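ZmpA Glycopeptidase (Clostridium perfringens, PDB 6XSX) cleaves glycosylated protein substrates as a metalloprotease of the M60 peptidase family, this chain being the catalytic module of a much longer protein. Local coordinates at residues E36-V42 with E231-F236; K41-F45 with H285-N290; V330-D334 with T489-T493; E482-D486 with F498-A503. One frame throughout, in Å; residues are numbered along the deposited sequence.

Contact 1: E36-V42 with E231-F236; sequences ESQKRKV and EVNSDF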
# COMPACT_ATOMS: atom_id res chain seq x y z
N GLU A 36 -18.77 5.82 4.57
CA GLU A 36 -18.48 4.39 4.45
C GLU A 36 -17.02 4.13 4.79
O GLU A 36 -16.71 3.12 5.42
CB GLU A 36 -18.85 3.88 3.05
CG GLU A 36 -20.34 3.89 2.78
CD GLU A 36 -21.19 3.03 3.70
OE1 GLU A 36 -20.64 2.28 4.52
OE2 GLU A 36 -22.42 3.12 3.59
N SER A 37 -16.14 5.04 4.35
CA SER A 37 -14.71 4.95 4.63
C SER A 37 -14.48 4.89 6.13
O SER A 37 -13.76 4.02 6.62
CB SER A 37 -13.96 6.12 4.03
OG SER A 37 -13.78 5.96 2.63
N GLN A 38 -15.12 5.81 6.86
CA GLN A 38 -14.85 6.00 8.27
C GLN A 38 -15.30 4.77 9.06
O GLN A 38 -14.66 4.42 10.06
CB GLN A 38 -15.44 7.33 8.75
CG GLN A 38 -14.63 8.52 8.26
CD GLN A 38 -15.37 9.83 8.27
OE1 GLN A 38 -16.47 9.95 8.81
NE2 GLN A 38 -14.76 10.84 7.67
N LYS A 39 -16.35 4.09 8.58
CA LYS A 39 -16.78 2.84 9.19
C LYS A 39 -15.63 1.83 9.18
O LYS A 39 -15.50 1.04 10.11
CB LYS A 39 -17.94 2.23 8.42
CG LYS A 39 -19.27 2.97 8.50
CD LYS A 39 -20.36 2.21 7.80
CE LYS A 39 -21.70 2.93 7.79
NZ LYS A 39 -22.62 2.27 6.84
N ARG A 40 -14.79 1.88 8.14
CA ARG A 40 -13.84 0.82 7.86
C ARG A 40 -12.42 1.27 8.16
O ARG A 40 -11.47 0.55 7.83
CB ARG A 40 -13.99 0.38 6.40
CG ARG A 40 -15.36 -0.21 6.10
CD ARG A 40 -15.63 -0.24 4.62
NE ARG A 40 -16.87 -0.93 4.27
CZ ARG A 40 -18.09 -0.41 4.35
NH1 ARG A 40 -18.25 0.83 4.78
NH2 ARG A 40 -19.13 -1.13 3.97
N LYS A 41 -12.28 2.46 8.75
CA LYS A 41 -11.01 3.05 9.16
C LYS A 41 -10.08 3.29 7.98
O LYS A 41 -8.86 3.32 8.16
CB LYS A 41 -10.29 2.21 10.23
CG LYS A 41 -11.12 1.70 11.39
CD LYS A 41 -11.71 2.77 12.27
CE LYS A 41 -12.26 2.19 13.56
NZ LYS A 41 -12.68 3.27 14.48
N VAL A 42 -10.62 3.49 6.77
CA VAL A 42 -9.77 3.96 5.69
C VAL A 42 -9.97 5.47 5.51
O VAL A 42 -10.89 6.05 6.08
CB VAL A 42 -9.95 3.16 4.38
CG1 VAL A 42 -9.74 1.67 4.61
CG2 VAL A 42 -11.30 3.42 3.72
N GLU A 231 -19.80 -5.82 8.21
CA GLU A 231 -19.88 -4.54 7.53
C GLU A 231 -18.49 -3.89 7.46
O GLU A 231 -18.09 -3.41 6.40
CB GLU A 231 -20.90 -3.60 8.18
CG GLU A 231 -21.23 -2.41 7.29
CD GLU A 231 -22.11 -1.33 7.89
OE1 GLU A 231 -22.41 -1.40 9.08
OE2 GLU A 231 -22.47 -0.40 7.16
N VAL A 232 -17.76 -3.90 8.59
CA VAL A 232 -16.46 -3.26 8.69
C VAL A 232 -15.42 -4.05 7.89
O VAL A 232 -14.28 -3.62 7.77
CB VAL A 232 -16.01 -3.02 10.14
CG1 VAL A 232 -17.02 -2.18 10.92
CG2 VAL A 232 -15.68 -4.31 10.89
N ASN A 233 -15.83 -5.21 7.34
CA ASN A 233 -14.93 -6.04 6.57
C ASN A 233 -15.46 -6.22 5.15
O ASN A 233 -15.06 -7.15 4.45
CB ASN A 233 -14.72 -7.42 7.22
CG ASN A 233 -13.90 -7.38 8.49
OD1 ASN A 233 -13.14 -6.45 8.73
ND2 ASN A 233 -14.04 -8.42 9.31
N SER A 234 -16.36 -5.33 4.71
CA SER A 234 -16.93 -5.44 3.38
C SER A 234 -16.43 -4.33 2.47
O SER A 234 -16.04 -3.26 2.92
CB SER A 234 -18.44 -5.46 3.41
OG SER A 234 -18.94 -4.29 4.05
N ASP A 235 -16.45 -4.63 1.16
CA ASP A 235 -16.23 -3.67 0.10
C ASP A 235 -17.34 -2.62 0.15
O ASP A 235 -18.35 -2.83 0.82
CB ASP A 235 -16.22 -4.40 -1.25
CG ASP A 235 -15.48 -3.66 -2.35
OD1 ASP A 235 -14.96 -2.55 -2.11
OD2 ASP A 235 -15.43 -4.20 -3.44
N PHE A 236 -17.14 -1.49 -0.53
CA PHE A 236 -18.15 -0.44 -0.60
C PHE A 236 -17.92 0.36 -1.89
O PHE A 236 -16.98 0.06 -2.63
CB PHE A 236 -18.12 0.43 0.67
CG PHE A 236 -16.85 1.22 0.87
CD1 PHE A 236 -15.69 0.60 1.30
CD2 PHE A 236 -16.82 2.58 0.60
CE1 PHE A 236 -14.53 1.34 1.49
CE2 PHE A 236 -15.66 3.32 0.79
CZ PHE A 236 -14.51 2.70 1.23
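Arg40 lays its guanidinium between Phe236 and the backbone of Glu231, where helix 33-39 ends in a Schellman motif with Lys41, at positive phi, as the C-prime residue (Val42 N to Ser37 O, and the weak Lys41 N to Gln38 O). From CG to NE the arginine runs extended (chi2 163°), which carries the guanidinium across to loop 231-236. There it grips Ser234 side-on: NE donates to Ser234 O at 2.8 Å, close to the guanidinium plane, while NH2 reaches Ser234 OG at 3.2 Å, tilted 21° out of it. NH1 turns back to the helix, bonding Glu36 O and forming a salt bridge with Glu36 OE1, so all three nitrogens are engaged and the group's rotation is fixed. Phe236 CB lies over the centre of the Arg40 guanidinium, 3.7 Å above its plane, while Phe236 CD1 meets the Arg40 CD methylene obliquely at 3.4 Å. Over the other face sits Glu231 O, at an angle too poor for a hydrogen bond. The phenylalanine ring also meets Glu36 CB and the hydroxyl of Ser37, which is bonded to Ser33 O. Lys39 extends the salt-bridge network at the solvent side: Glu36 OE1 accepts from its NZ as well as from Arg40 NH1, and its charge probably offsets the repulsion between Glu36 and Glu231. The last link is the salt bridge from Lys39 NZ to Glu231 OE2, met on the syn side at 2.7 Å.

Contact 2: K41-F45 with H285-N290; sequences KVWNF and HNFDTN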
# COMPACT_ATOMS: atom_id res chain seq x y z
N LYS A 41 -12.28 2.46 8.75
CA LYS A 41 -11.01 3.05 9.16
C LYS A 41 -10.08 3.29 7.98
O LYS A 41 -8.86 3.32 8.16
CB LYS A 41 -10.29 2.21 10.23
CG LYS A 41 -11.12 1.70 11.39
CD LYS A 41 -11.71 2.77 12.27
CE LYS A 41 -12.26 2.19 13.56
NZ LYS A 41 -12.68 3.27 14.48
N VAL A 42 -10.62 3.49 6.77
CA VAL A 42 -9.77 3.96 5.69
C VAL A 42 -9.97 5.47 5.51
O VAL A 42 -10.89 6.05 6.08
CB VAL A 42 -9.95 3.16 4.38
CG1 VAL A 42 -9.74 1.67 4.61
CG2 VAL A 42 -11.30 3.42 3.72
N TRP A 43 -9.10 6.08 4.70
CA TRP A 43 -8.88 7.52 4.73
C TRP A 43 -9.75 8.22 3.70
O TRP A 43 -9.26 8.63 2.65
CB TRP A 43 -7.38 7.82 4.54
CG TRP A 43 -7.01 9.23 4.87
CD1 TRP A 43 -7.87 10.27 5.06
CD2 TRP A 43 -5.69 9.77 5.04
NE1 TRP A 43 -7.18 11.41 5.35
CE2 TRP A 43 -5.84 11.14 5.35
CE3 TRP A 43 -4.40 9.23 4.99
CZ2 TRP A 43 -4.74 11.98 5.58
CZ3 TRP A 43 -3.31 10.06 5.22
CH2 TRP A 43 -3.49 11.42 5.51
N ASN A 44 -11.06 8.32 3.99
CA ASN A 44 -12.03 9.17 3.30
C ASN A 44 -11.92 9.05 1.78
O ASN A 44 -11.61 10.03 1.10
CB ASN A 44 -11.94 10.62 3.77
CG ASN A 44 -12.04 10.74 5.27
OD1 ASN A 44 -12.68 9.92 5.92
ND2 ASN A 44 -11.38 11.74 5.83
N PHE A 45 -12.19 7.85 1.26
CA PHE A 45 -12.06 7.60 -0.16
C PHE A 45 -13.11 8.41 -0.91
O PHE A 45 -14.21 8.60 -0.39
CB PHE A 45 -12.23 6.11 -0.45
CG PHE A 45 -11.08 5.23 -0.01
CD1 PHE A 45 -10.02 5.74 0.71
CD2 PHE A 45 -11.09 3.87 -0.29
CE1 PHE A 45 -8.97 4.93 1.12
CE2 PHE A 45 -10.05 3.05 0.12
CZ PHE A 45 -8.98 3.58 0.82
N HIS A 285 -0.84 4.25 3.44
CA HIS A 285 -1.30 5.38 4.24
C HIS A 285 -2.81 5.53 4.12
O HIS A 285 -3.47 5.90 5.07
CB HIS A 285 -0.70 6.70 3.75
CG HIS A 285 0.68 7.01 4.22
ND1 HIS A 285 1.08 6.84 5.54
CD2 HIS A 285 1.75 7.53 3.56
CE1 HIS A 285 2.34 7.21 5.66
NE2 HIS A 285 2.77 7.64 4.46
N ASN A 286 -3.34 5.28 2.91
CA ASN A 286 -4.75 5.51 2.64
C ASN A 286 -5.61 4.42 3.27
O ASN A 286 -6.79 4.65 3.55
CB ASN A 286 -5.02 5.66 1.14
CG ASN A 286 -4.85 7.10 0.67
OD1 ASN A 286 -5.40 8.02 1.27
ND2 ASN A 286 -4.11 7.29 -0.41
N PHE A 287 -5.03 3.24 3.50
CA PHE A 287 -5.84 2.13 3.97
C PHE A 287 -5.95 2.01 5.50
O PHE A 287 -6.62 1.09 5.96
CB PHE A 287 -5.46 0.81 3.29
CG PHE A 287 -6.25 0.54 2.04
CD1 PHE A 287 -7.44 -0.17 2.09
CD2 PHE A 287 -5.83 1.03 0.81
CE1 PHE A 287 -8.18 -0.41 0.94
CE2 PHE A 287 -6.57 0.80 -0.34
CZ PHE A 287 -7.74 0.07 -0.27
N ASP A 288 -5.32 2.90 6.29
CA ASP A 288 -5.54 2.83 7.73
C ASP A 288 -5.36 4.17 8.43
O ASP A 288 -4.30 4.78 8.37
CB ASP A 288 -4.71 1.73 8.40
CG ASP A 288 -5.21 1.33 9.78
OD1 ASP A 288 -6.31 1.77 10.18
OD2 ASP A 288 -4.50 0.56 10.45
N THR A 289 -6.42 4.59 9.14
CA THR A 289 -6.41 5.84 9.89
C THR A 289 -6.77 5.59 11.35
O THR A 289 -7.03 6.53 12.09
CB THR A 289 -7.46 6.83 9.36
OG1 THR A 289 -8.75 6.21 9.42
CG2 THR A 289 -7.16 7.34 7.97
N ASN A 290 -6.80 4.31 11.75
CA ASN A 290 -7.25 3.94 13.08
C ASN A 290 -6.34 4.55 14.15
O ASN A 290 -5.16 4.21 14.23
CB ASN A 290 -7.36 2.42 13.21
CG ASN A 290 -8.07 1.95 14.46
OD1 ASN A 290 -8.45 2.74 15.33
ND2 ASN A 290 -8.24 0.64 14.57
O HOH W 1 -11.47 6.60 8.59
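The end of helix 277-286, which carries the HExxH pattern of His281, Glu282 and His285, meets the loop after helix 33-39 through paired backbone bonds and an aromatic contact. Trp43 N donates to Asn286 O at 3.0 Å, and Thr289 N to Lys41 O at 2.9 Å, so the two chains are clamped on both sides of Val42. A water adds a third link, donating to Val42 O at 2.6 Å and also bonded to Thr289 OG1. Next along the loop, Phe45 turns its edge to the face of Phe287, CE2 meeting Phe287 CZ: centroids lie 5.1 Å apart and planes stand at 77°, a T-shaped pair. Val42 divides its methyls between the rings, CG2 over the centre of the Phe45 face and CG1 3.9 Å from Phe287 CD1. The Trp43 indole, with CG anti to the backbone N (chi1 -166°), presents its CE3 edge to His285 O at 3.5 Å, while Thr289 CG2 packs obliquely against Trp43 CB and CG. The buried Asn286 amide is satisfied elsewhere, by Gly258, Ile259 and Tyr240. No metal is bound to the histidines here, but a helix bearing HExxH is the signature of the zincin group of zinc metallopeptidases and is consistent with the M60 active site.

Contact 3: V330-D334 with T489-T493; sequences VALDD and TIGFT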
# COMPACT_ATOMS: atom_id res chain seq x y z
N VAL A 330 17.62 -9.21 18.76
CA VAL A 330 16.64 -10.15 19.30
C VAL A 330 17.34 -11.42 19.79
O VAL A 330 16.73 -12.20 20.52
CB VAL A 330 15.54 -10.54 18.28
CG1 VAL A 330 14.63 -9.38 17.92
CG2 VAL A 330 16.13 -11.20 17.05
N ALA A 331 18.59 -11.64 19.36
CA ALA A 331 19.25 -12.90 19.65
C ALA A 331 19.65 -12.99 21.13
O ALA A 331 19.54 -14.07 21.71
CB ALA A 331 20.42 -13.11 18.71
N LEU A 332 20.04 -11.86 21.73
CA LEU A 332 20.60 -11.84 23.08
C LEU A 332 19.57 -12.35 24.08
O LEU A 332 18.37 -12.17 23.88
CB LEU A 332 21.05 -10.42 23.42
CG LEU A 332 22.03 -9.76 22.45
CD1 LEU A 332 22.53 -8.43 22.99
CD2 LEU A 332 23.20 -10.69 22.14
N ASP A 333 20.06 -12.98 25.15
CA ASP A 333 19.19 -13.64 26.11
C ASP A 333 18.72 -12.69 27.21
O ASP A 333 17.67 -12.92 27.81
CB ASP A 333 19.80 -14.96 26.61
CG ASP A 333 19.59 -16.11 25.64
OD1 ASP A 333 18.54 -16.12 24.95
OD2 ASP A 333 20.47 -16.99 25.57
N ASP A 334 19.48 -11.62 27.47
CA ASP A 334 19.09 -10.65 28.49
C ASP A 334 18.41 -9.46 27.83
O ASP A 334 19.03 -8.41 27.63
CB ASP A 334 20.27 -10.27 29.40
N THR A 489 23.67 -17.45 24.09
CA THR A 489 23.42 -17.01 22.72
C THR A 489 24.06 -15.64 22.51
O THR A 489 23.78 -14.71 23.27
CB THR A 489 21.92 -16.93 22.44
OG1 THR A 489 21.30 -18.13 22.90
CG2 THR A 489 21.58 -16.72 20.98
N ILE A 490 24.92 -15.51 21.49
CA ILE A 490 25.62 -14.24 21.31
C ILE A 490 25.25 -13.59 19.98
O ILE A 490 25.63 -12.45 19.75
CB ILE A 490 27.15 -14.38 21.48
CG1 ILE A 490 27.73 -15.41 20.51
CG2 ILE A 490 27.52 -14.67 22.93
CD1 ILE A 490 29.20 -15.21 20.22
N GLY A 491 24.55 -14.32 19.10
CA GLY A 491 24.17 -13.73 17.83
C GLY A 491 23.28 -14.63 16.98
O GLY A 491 23.08 -15.81 17.27
N PHE A 492 22.75 -14.03 15.91
CA PHE A 492 22.11 -14.74 14.81
C PHE A 492 22.30 -13.91 13.55
O PHE A 492 22.01 -12.71 13.54
CB PHE A 492 20.60 -14.90 15.05
CG PHE A 492 19.88 -15.61 13.93
CD1 PHE A 492 19.45 -14.92 12.80
CD2 PHE A 492 19.61 -16.97 14.00
CE1 PHE A 492 18.77 -15.56 11.78
CE2 PHE A 492 18.94 -17.62 12.98
CZ PHE A 492 18.51 -16.92 11.87
N THR A 493 22.76 -14.57 12.49
CA THR A 493 22.94 -13.89 11.22
C THR A 493 22.27 -14.70 10.13
O THR A 493 22.27 -15.93 10.17
CB THR A 493 24.43 -13.68 10.91
OG1 THR A 493 24.46 -12.97 9.67
CG2 THR A 493 25.20 -14.98 10.79
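Ala331 and Gly491 bring their backbones closest, with CA atoms 5.3 Å apart, where the last part of helix 321-331 runs up against strand 488-493; Leu332 and Ile490 are the next pair. The strand is distorted at this point. Ile490 and Gly491 both face Ile483 of the neighbouring strand, which defines a classic beta bulge, and the Ile490 side chain sets off away from the helix end. Ala331 CB rests on the main chain of the bulge, 3.7 Å from Gly491 C and 4.1 Å from Phe492 CB. The aromatic ring of Phe492 leads off elsewhere, to stack on Tyr433. Thr489 spans the contact with both its branches. With OG1 beside the backbone N (chi1 -48°) and CG2 anti to it, the methyl is set 3.4 Å from Ala331 O, while the hydroxyl donates to Asp333 OD2 at 3.0 Å. The donor meets the carboxylate on the syn side but 34° out of its plane, and the two side chains cross at about a right angle. Leu332 adds an outer touch, its CD2 lying 3.8 Å from Ile490 O. The other oxygen of the aspartate, OD1, forms a salt bridge with Arg408, which also bonds Val330 O, so one arginine links the carboxylate and the helix end. The contact thus joins a helix of the peptidase region to an outermost strand of the four-stranded antiparallel sheet, with Tyr433 packed beside Thr489 and strand 478-485 next to strand 488-493 in that sheet.

Contact 4: E482-D486 with F498-A503; sequences EISRD and FVDHGA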
# COMPACT_ATOMS: atom_id res chain seq x y z
N GLU A 482 22.33 -19.36 14.35
CA GLU A 482 22.42 -18.82 15.69
C GLU A 482 23.76 -19.25 16.29
O GLU A 482 24.14 -20.43 16.24
CB GLU A 482 21.24 -19.35 16.50
CG GLU A 482 21.36 -19.06 17.98
CD GLU A 482 20.41 -19.91 18.80
OE1 GLU A 482 20.73 -21.11 19.00
OE2 GLU A 482 19.35 -19.39 19.20
N ILE A 483 24.45 -18.27 16.90
CA ILE A 483 25.77 -18.50 17.46
C ILE A 483 25.68 -18.40 18.98
O ILE A 483 25.26 -17.37 19.50
CB ILE A 483 26.80 -17.49 16.89
CG1 ILE A 483 26.86 -17.54 15.36
CG2 ILE A 483 28.18 -17.72 17.50
CD1 ILE A 483 25.93 -16.56 14.68
N SER A 484 26.09 -19.47 19.66
CA SER A 484 26.21 -19.50 21.11
C SER A 484 27.68 -19.60 21.51
O SER A 484 28.48 -20.20 20.79
CB SER A 484 25.42 -20.63 21.70
OG SER A 484 24.04 -20.33 21.67
N ARG A 485 28.04 -18.98 22.64
CA ARG A 485 29.39 -19.09 23.19
C ARG A 485 29.30 -19.33 24.69
O ARG A 485 28.53 -18.66 25.38
CB ARG A 485 30.24 -17.84 22.90
CG ARG A 485 31.70 -18.01 23.27
CD ARG A 485 32.54 -16.74 23.33
NE ARG A 485 32.01 -15.78 24.28
CZ ARG A 485 31.60 -14.55 23.97
NH1 ARG A 485 31.66 -14.11 22.72
NH2 ARG A 485 31.13 -13.76 24.92
N ASP A 486 30.07 -20.32 25.17
CA ASP A 486 30.13 -20.67 26.59
C ASP A 486 28.72 -20.69 27.20
O ASP A 486 28.52 -20.21 28.31
CB ASP A 486 31.10 -19.77 27.36
CG ASP A 486 32.44 -19.53 26.67
OD1 ASP A 486 32.97 -20.48 26.06
OD2 ASP A 486 32.94 -18.38 26.74
N PHE A 498 29.76 -14.88 10.74
CA PHE A 498 29.54 -14.10 11.95
C PHE A 498 30.87 -13.77 12.61
O PHE A 498 31.68 -14.66 12.85
CB PHE A 498 28.71 -14.90 12.96
CG PHE A 498 28.47 -14.18 14.26
CD1 PHE A 498 27.52 -13.17 14.35
CD2 PHE A 498 29.20 -14.50 15.40
CE1 PHE A 498 27.31 -12.50 15.55
CE2 PHE A 498 28.99 -13.83 16.60
CZ PHE A 498 28.04 -12.84 16.67
N VAL A 499 31.07 -12.48 12.96
CA VAL A 499 32.28 -12.07 13.66
C VAL A 499 31.96 -11.84 15.14
O VAL A 499 31.15 -10.98 15.48
CB VAL A 499 32.97 -10.85 13.03
CG1 VAL A 499 34.05 -10.30 13.95
CG2 VAL A 499 33.55 -11.15 11.65
N ASP A 500 32.62 -12.62 16.00
CA ASP A 500 32.52 -12.47 17.44
C ASP A 500 33.64 -11.56 17.93
O ASP A 500 34.79 -11.98 18.03
CB ASP A 500 32.53 -13.84 18.14
CG ASP A 500 32.41 -13.76 19.65
OD1 ASP A 500 32.00 -12.69 20.16
OD2 ASP A 500 32.72 -14.76 20.31
N HIS A 501 33.27 -10.31 18.23
CA HIS A 501 34.19 -9.26 18.65
C HIS A 501 34.43 -9.32 20.16
O HIS A 501 35.19 -8.50 20.68
CB HIS A 501 33.59 -7.88 18.34
CG HIS A 501 33.38 -7.57 16.90
ND1 HIS A 501 32.15 -7.73 16.28
CD2 HIS A 501 34.22 -7.06 15.97
CE1 HIS A 501 32.25 -7.35 15.02
NE2 HIS A 501 33.50 -6.93 14.81
N GLY A 502 33.77 -10.25 20.86
CA GLY A 502 33.74 -10.23 22.32
C GLY A 502 34.19 -11.54 22.97
O GLY A 502 33.59 -11.99 23.94
N ALA A 503 35.28 -12.12 22.45
CA ALA A 503 35.84 -13.36 22.99
C ALA A 503 37.21 -13.10 23.62
O ALA A 503 38.09 -12.53 22.97
CB ALA A 503 35.89 -14.42 21.92
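The interior of a small C-terminal beta sandwich is bridged here by Ile483 and Phe498, one from each of its two antiparallel sheets. The nearest CA atoms, those of Ile483 and Phe498, are 8.0 Å apart, a spacing that suits side chains meeting between layers. Ile483 lays its CD1 methyl over the face of the Phe498 ring, 3.9 Å from the centroid and 28° off the normal, a CH-pi contact that sits nearer CG than the far rim. Two residues further along each strand the chemistry becomes ionic. In a salt bridge, Arg485 NH1 donates to the syn lone pair of Asp500 OD2, 2.7 Å away, and the guanidinium and carboxylate are nearly coplanar, 6° apart. The arginine chain bends at chi3 (59°) to bring its flat end edge-on to the acid. Gly502 O, in a poorly ordered turn, lies over one guanidinium face without a hydrogen bond. Asp500 is itself held: OD1 accepts from Gly502 N at 3.1 Å in an Asx turn, and OD2 also bonds Tyr511 OH. One sheet runs 452-459, 463-470, 497-500 and the other 488-493, 478-485, 511-517, 526-528, an order consistent with a fibronectin type III-like fold.

How the contacts relate
Contacts 1 and 2 share Lys41 and Val42, and their centres are 9 Å apart; Ser37 OG to Phe45 N joins them directly. Contact 2 is the buried one, its centre about 11 Å from the centre of the chain, and relies on main-chain bonds and aromatic packing, whereas contact 1, partly buried, combines a salt-bridge network with packing of Phe236. Contacts 3 and 4, their centres about 32 and 39 Å from the centre of the chain, likewise form a pair: strands 478-485 and 488-493 are neighbours, linked by Ile490 N to Ile483 O. Contact 3 docks a helix onto that sheet, while contact 4 lies between sheets and combines an apolar face with a salt bridge. The pairs themselves do not touch.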